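PDB 1TU7: glutathione S-transferase 2 from Onchocerca volvulus, which conjugates glutathione to electrophilic compounds as a homodimeric Pi-class transferase and is thought to be central to how the parasite detoxifies harmful compounds. Local coordinates for residues 18-23 and 68-73. Numbering follows the deposited sequence.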
loop_
_atom_site.group_PDB
_atom_site.type_symbol
_atom_site.label_atom_id
_atom_site.label_comp_id
_atom_site.label_asym_id
_atom_site.label_seq_id
_atom_site.Cartn_x
_atom_site.Cartn_y
_atom_site.Cartn_z
ATOM N N ARG A 18 -16.163 3.372 -1.095
ATOM C CA ARG A 18 -17.570 3.643 -1.373
ATOM C C ARG A 18 -18.247 2.421 -1.958
ATOM O O ARG A 18 -19.347 2.067 -1.568
ATOM C CB ARG A 18 -17.689 4.809 -2.337
ATOM C CG ARG A 18 -17.273 6.139 -1.769
ATOM C CD ARG A 18 -17.485 7.253 -2.702
ATOM N NE ARG A 18 -16.972 8.544 -2.235
ATOM C CZ ARG A 18 -16.133 9.300 -2.911
ATOM N NH1 ARG A 18 -15.607 8.897 -4.039
ATOM N NH2 ARG A 18 -15.781 10.483 -2.414
ATOM N N LEU A 19 -17.592 1.748 -2.894
ATOM C CA LEU A 19 -18.177 0.580 -3.538
ATOM C C LEU A 19 -18.416 -0.531 -2.522
ATOM O O LEU A 19 -19.445 -1.186 -2.567
ATOM C CB LEU A 19 -17.302 0.089 -4.689
ATOM C CG LEU A 19 -17.246 1.011 -5.908
ATOM C CD1 LEU A 19 -16.050 0.746 -6.803
ATOM C CD2 LEU A 19 -18.552 0.897 -6.713
ATOM N N PHE A 20 -17.441 -0.780 -1.641
ATOM C CA PHE A 20 -17.590 -1.747 -0.553
ATOM C C PHE A 20 -18.855 -1.459 0.261
ATOM O O PHE A 20 -19.688 -2.325 0.444
ATOM C CB PHE A 20 -16.321 -1.732 0.311
ATOM C CG PHE A 20 -16.314 -2.702 1.457
ATOM C CD1 PHE A 20 -15.311 -3.656 1.525
ATOM C CD2 PHE A 20 -17.211 -2.642 2.500
ATOM C CE1 PHE A 20 -15.233 -4.540 2.578
ATOM C CE2 PHE A 20 -17.120 -3.547 3.562
ATOM C CZ PHE A 20 -16.124 -4.490 3.585
ATOM N N LEU A 21 -18.989 -0.216 0.713
ATOM C CA LEU A 21 -20.066 0.187 1.601
ATOM C C LEU A 21 -21.396 0.075 0.864
ATOM O O LEU A 21 -22.360 -0.438 1.397
ATOM C CB LEU A 21 -19.799 1.598 2.102
ATOM C CG LEU A 21 -18.591 1.777 3.002
ATOM C CD1 LEU A 21 -18.234 3.213 3.140
ATOM C CD2 LEU A 21 -18.855 1.182 4.391
ATOM N N VAL A 22 -21.431 0.528 -0.366
ATOM C CA VAL A 22 -22.664 0.486 -1.153
ATOM C C VAL A 22 -23.071 -0.966 -1.389
ATOM O O VAL A 22 -24.213 -1.327 -1.169
ATOM C CB VAL A 22 -22.503 1.217 -2.490
ATOM C CG1 VAL A 22 -23.643 0.888 -3.413
ATOM C CG2 VAL A 22 -22.458 2.726 -2.267
ATOM N N ASP A 23 -22.149 -1.813 -1.816
ATOM C CA ASP A 23 -22.481 -3.188 -2.147
ATOM C C ASP A 23 -22.901 -3.988 -0.935
ATOM O O ASP A 23 -23.787 -4.847 -1.023
ATOM C CB ASP A 23 -21.304 -3.867 -2.823
ATOM C CG ASP A 23 -21.655 -5.235 -3.333
ATOM O OD1 ASP A 23 -21.051 -6.224 -2.833
ATOM O OD2 ASP A 23 -22.501 -5.380 -4.225
ATOM N N ARG A 68 -9.152 -2.725 4.767
ATOM C CA ARG A 68 -8.930 -3.944 5.558
ATOM C C ARG A 68 -9.704 -3.936 6.864
ATOM O O ARG A 68 -10.161 -4.962 7.330
ATOM C CB ARG A 68 -7.441 -4.175 5.823
ATOM C CG ARG A 68 -6.739 -4.712 4.598
ATOM C CD ARG A 68 -5.277 -4.984 4.801
ATOM N NE ARG A 68 -4.528 -3.765 4.823
ATOM C CZ ARG A 68 -4.064 -3.146 3.752
ATOM N NH1 ARG A 68 -4.327 -3.685 2.537
ATOM N NH2 ARG A 68 -3.395 -2.023 3.856
ATOM N N HIS A 69 -9.880 -2.767 7.478
ATOM C CA HIS A 69 -10.695 -2.689 8.668
ATOM C C HIS A 69 -12.143 -3.054 8.371
ATOM O O HIS A 69 -12.758 -3.833 9.071
ATOM C CB HIS A 69 -10.608 -1.295 9.278
ATOM C CG HIS A 69 -11.683 -0.984 10.246
ATOM N ND1 HIS A 69 -11.652 -1.414 11.548
ATOM C CD2 HIS A 69 -12.833 -0.270 10.108
ATOM C CE1 HIS A 69 -12.727 -0.977 12.179
ATOM N NE2 HIS A 69 -13.453 -0.269 11.334
ATOM N N LEU A 70 -12.696 -2.470 7.313
ATOM C CA LEU A 70 -14.046 -2.806 6.932
ATOM C C LEU A 70 -14.172 -4.293 6.580
ATOM O O LEU A 70 -15.163 -4.948 6.948
ATOM C CB LEU A 70 -14.481 -1.938 5.768
ATOM C CG LEU A 70 -14.775 -0.478 6.115
ATOM C CD1 LEU A 70 -14.995 0.268 4.813
ATOM C CD2 LEU A 70 -15.970 -0.372 7.022
ATOM N N ALA A 71 -13.166 -4.808 5.873
ATOM C CA ALA A 71 -13.149 -6.210 5.497
ATOM C C ALA A 71 -13.197 -7.122 6.716
ATOM O O ALA A 71 -13.935 -8.104 6.723
ATOM C CB ALA A 71 -11.953 -6.493 4.687
ATOM N N ARG A 72 -12.416 -6.849 7.748
ATOM C CA ARG A 72 -12.467 -7.683 8.963
ATOM C C ARG A 72 -13.843 -7.583 9.637
ATOM O O ARG A 72 -14.421 -8.591 10.018
ATOM C CB ARG A 72 -11.365 -7.295 9.941
ATOM C CG ARG A 72 -9.997 -7.760 9.524
ATOM C CD ARG A 72 -8.912 -7.473 10.565
ATOM N NE ARG A 72 -8.737 -6.036 10.811
ATOM C CZ ARG A 72 -7.877 -5.271 10.177
ATOM N NH1 ARG A 72 -7.087 -5.778 9.246
ATOM N NH2 ARG A 72 -7.784 -3.966 10.460
ATOM N N LYS A 73 -14.382 -6.382 9.740
ATOM C CA LYS A 73 -15.640 -6.179 10.419
ATOM C C LYS A 73 -16.776 -6.916 9.715
ATOM O O LYS A 73 -17.658 -7.481 10.376
ATOM C CB LYS A 73 -15.986 -4.709 10.478
ATOM C CG LYS A 73 -15.543 -4.019 11.707
ATOM C CD LYS A 73 -16.151 -2.585 11.711
ATOM C CE LYS A 73 -17.430 -2.470 12.466
ATOM N NZ LYS A 73 -17.707 -1.045 12.919
#
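F20 reaches from helix 15-23 to L70 of helix 63-73, joining two helices on one side of the sheet in the thioredoxin-like domain of the glutathione transferase fold. The two segments run nearly parallel, at 21°, but their axes stay 11.1 Å apart, a spacing that the F20 ring bridges. With CG anti to the backbone N (chi1 -179°), the ring extends toward the other helix. L70 lays its CB over one ring face, 4.0 Å from the centroid and 24° off the normal, a CH-pi contact displaced toward the rim at CZ and CE2. A71 suits its place by being small: its backbone can come close to the ring, and F20 CE1 lies 4.4 Å from A71 CB. Y152 of helix 149-164 also meets the F20 ring, tying the pair to the C-terminal domain. The L21 and L70 side chains meet nearly perpendicular to each other, L21 CD2 lying 4.0 Å from L70 CD1. Branched apolar leucines suit this buried position between helices and sheet, where L70 also touches Y3 of strand 3-8. No hydrogen bond links the segments; the contact is buried and made largely by apolar carbon, though the F20 rim also meets backbone, F20 CZ lying 3.5 Å from L70 O.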